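Local atomic coordinates of DNA protection during starvation protein (Agrobacterium tumefaciens, PDB entry 1O9R), a protein that oxidises and stores iron as a ferric mineral inside a hollow twelve-subunit shell, protecting DNA from oxidative damage without binding it. Residues I30-V35 with T60-H65. Numbering follows the deposited sequence.
Sequences IDLALV and TQLDNH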
loop_
_atom_site.group_PDB
_atom_site.type_symbol
_atom_site.label_atom_id
_atom_site.label_comp_id
_atom_site.label_asym_id
_atom_site.label_seq_id
_atom_site.Cartn_x
_atom_site.Cartn_y
_atom_site.Cartn_z
ATOM N N ILE A 30 10.217 -29.235 7.118
ATOM C CA ILE A 30 10.856 -28.409 8.147
ATOM C C ILE A 30 12.372 -28.516 8.068
ATOM O O ILE A 30 13.117 -27.513 8.183
ATOM C CB ILE A 30 10.366 -28.778 9.546
ATOM C CG1 ILE A 30 8.863 -28.438 9.687
ATOM C CG2 ILE A 30 11.165 -28.104 10.663
ATOM C CD1 ILE A 30 8.154 -29.044 10.905
ATOM N N ASP A 31 12.911 -29.752 7.932
ATOM C CA ASP A 31 14.392 -29.883 7.823
ATOM C C ASP A 31 14.867 -29.081 6.636
ATOM O O ASP A 31 15.868 -28.351 6.722
ATOM C CB ASP A 31 14.665 -31.399 7.735
ATOM C CG ASP A 31 16.139 -31.750 7.702
ATOM O OD1 ASP A 31 17.042 -30.901 7.672
ATOM O OD2 ASP A 31 16.480 -32.946 7.719
ATOM N N LEU A 32 14.178 -29.175 5.478
ATOM C CA LEU A 32 14.616 -28.406 4.319
ATOM C C LEU A 32 14.563 -26.901 4.580
ATOM O O LEU A 32 15.431 -26.198 4.069
ATOM C CB LEU A 32 13.731 -28.782 3.090
ATOM C CG LEU A 32 14.327 -28.303 1.752
ATOM C CD1 LEU A 32 15.595 -29.139 1.483
ATOM C CD2 LEU A 32 13.337 -28.548 0.630
ATOM N N ALA A 33 13.570 -26.461 5.372
ATOM C CA ALA A 33 13.536 -25.019 5.691
ATOM C C ALA A 33 14.783 -24.662 6.489
ATOM O O ALA A 33 15.377 -23.589 6.252
ATOM C CB ALA A 33 12.271 -24.724 6.497
ATOM N N LEU A 34 15.216 -25.500 7.452
ATOM C CA LEU A 34 16.431 -25.187 8.228
ATOM C C LEU A 34 17.652 -25.256 7.333
ATOM O O LEU A 34 18.545 -24.385 7.472
ATOM C CB LEU A 34 16.596 -26.218 9.373
ATOM C CG LEU A 34 15.454 -26.185 10.397
ATOM C CD1 LEU A 34 15.700 -27.270 11.468
ATOM C CD2 LEU A 34 15.300 -24.823 11.063
ATOM N N VAL A 35 17.707 -26.223 6.422
ATOM C CA VAL A 35 18.816 -26.337 5.490
ATOM C C VAL A 35 18.974 -25.087 4.650
ATOM O O VAL A 35 20.076 -24.617 4.336
ATOM C CB VAL A 35 18.505 -27.571 4.573
ATOM C CG1 VAL A 35 19.210 -27.473 3.283
ATOM C CG2 VAL A 35 18.903 -28.855 5.340
ATOM N N THR A 60 10.494 -18.814 2.808
ATOM C CA THR A 60 9.096 -18.342 3.042
ATOM C C THR A 60 8.145 -19.362 2.428
ATOM O O THR A 60 7.124 -19.699 3.051
ATOM C CB THR A 60 8.915 -16.983 2.302
ATOM O OG1 THR A 60 9.753 -16.076 3.062
ATOM C CG2 THR A 60 7.444 -16.558 2.481
ATOM N N GLN A 61 8.425 -19.874 1.220
ATOM C CA GLN A 61 7.479 -20.842 0.654
ATOM C C GLN A 61 7.409 -22.145 1.410
ATOM O O GLN A 61 6.348 -22.728 1.589
ATOM C CB GLN A 61 7.903 -21.133 -0.806
ATOM C CG GLN A 61 7.799 -19.908 -1.686
ATOM C CD GLN A 61 8.364 -20.123 -3.076
ATOM O OE1 GLN A 61 8.807 -21.192 -3.481
ATOM N NE2 GLN A 61 8.381 -19.035 -3.849
ATOM N N LEU A 62 8.566 -22.632 1.917
ATOM C CA LEU A 62 8.587 -23.869 2.697
ATOM C C LEU A 62 7.850 -23.638 4.005
ATOM O O LEU A 62 7.152 -24.530 4.517
ATOM C CB LEU A 62 10.056 -24.266 2.991
ATOM C CG LEU A 62 10.827 -24.776 1.771
ATOM C CD1 LEU A 62 12.316 -24.974 2.097
ATOM C CD2 LEU A 62 10.224 -26.090 1.232
ATOM N N ASP A 63 7.961 -22.438 4.587
ATOM C CA ASP A 63 7.173 -22.179 5.797
ATOM C C ASP A 63 5.692 -22.268 5.488
ATOM O O ASP A 63 4.924 -22.843 6.331
ATOM C CB ASP A 63 7.459 -20.746 6.296
ATOM C CG ASP A 63 8.849 -20.536 6.849
ATOM O OD1 ASP A 63 9.192 -19.313 6.953
ATOM O OD2 ASP A 63 9.532 -21.522 7.176
ATOM N N ASN A 64 5.254 -21.733 4.382
ATOM C CA ASN A 64 3.826 -21.707 4.082
ATOM C C ASN A 64 3.316 -23.109 3.728
ATOM O O ASN A 64 2.265 -23.506 4.270
ATOM C CB ASN A 64 3.608 -20.731 2.909
ATOM C CG ASN A 64 3.725 -19.266 3.386
ATOM O OD1 ASN A 64 3.659 -18.953 4.584
ATOM N ND2 ASN A 64 3.955 -18.463 2.370
ATOM N N HIS A 65 4.094 -23.884 2.948
ATOM C CA HIS A 65 3.632 -25.256 2.689
ATOM C C HIS A 65 3.660 -26.126 3.936
ATOM O O HIS A 65 2.783 -26.968 4.098
ATOM C CB HIS A 65 4.425 -25.872 1.524
ATOM C CG HIS A 65 4.071 -25.178 0.248
ATOM N ND1 HIS A 65 2.803 -25.178 -0.260
ATOM C CD2 HIS A 65 4.818 -24.471 -0.620
ATOM C CE1 HIS A 65 2.801 -24.466 -1.380
ATOM N NE2 HIS A 65 4.019 -24.010 -1.633
#
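Leu62 sets CG anti to its carbonyl carbon (chi1 -72°), and Leu32 turns CG away from its own N (chi1 -165°). These torsions bring the two isobutyl groups together between helices 12-42 and 48-75 of the ferritin-like four-helix bundle. The local axes run antiparallel, at 162°, and come within 9.3 Å of each other. The small side chain of Ala33 is consistent with this spacing. Its CB points at the partner helix, and its CA lies 5.9 Å from the CA of Leu62. Leu62 CD1 passes beside this methyl group and rests on the backbone of Ala33.

Leu62 CD1 does most of the touching. It lies 3.8 Å from Ala33 CA and equally close to Ala33 N. The same methyl packs 3.9 Å from Leu32 CG. The two leucine side chains cross at about a right angle. The second methyl of Leu62, CD2, meets Leu32 CD2. Tyr114 of helix 103-130 touches both leucines, and Leu93 also packs on Leu32, so the pair belongs to the buried core of the bundle.

No hydrogen bond links the two segments, and the contact between them is mainly apolar. Asp63 stands at its border, with OD2 4.3 Å from Ala33 CB. That oxygen forms a salt bridge with Arg59 NE, one turn earlier on the same helix, and Arg59 NH2 donates to Ala33 O, so one guanidinium group ties the carboxylate to the backbone of the other helix. Asp63 also packs against Arg59 of a second subunit, and Asp67, probably an iron ligand, lies one turn further along helix 48-75. Beside the leucine pair, the beta carbons of Ala33 and Leu62 face each other, CB to CB, at 4.2 Å.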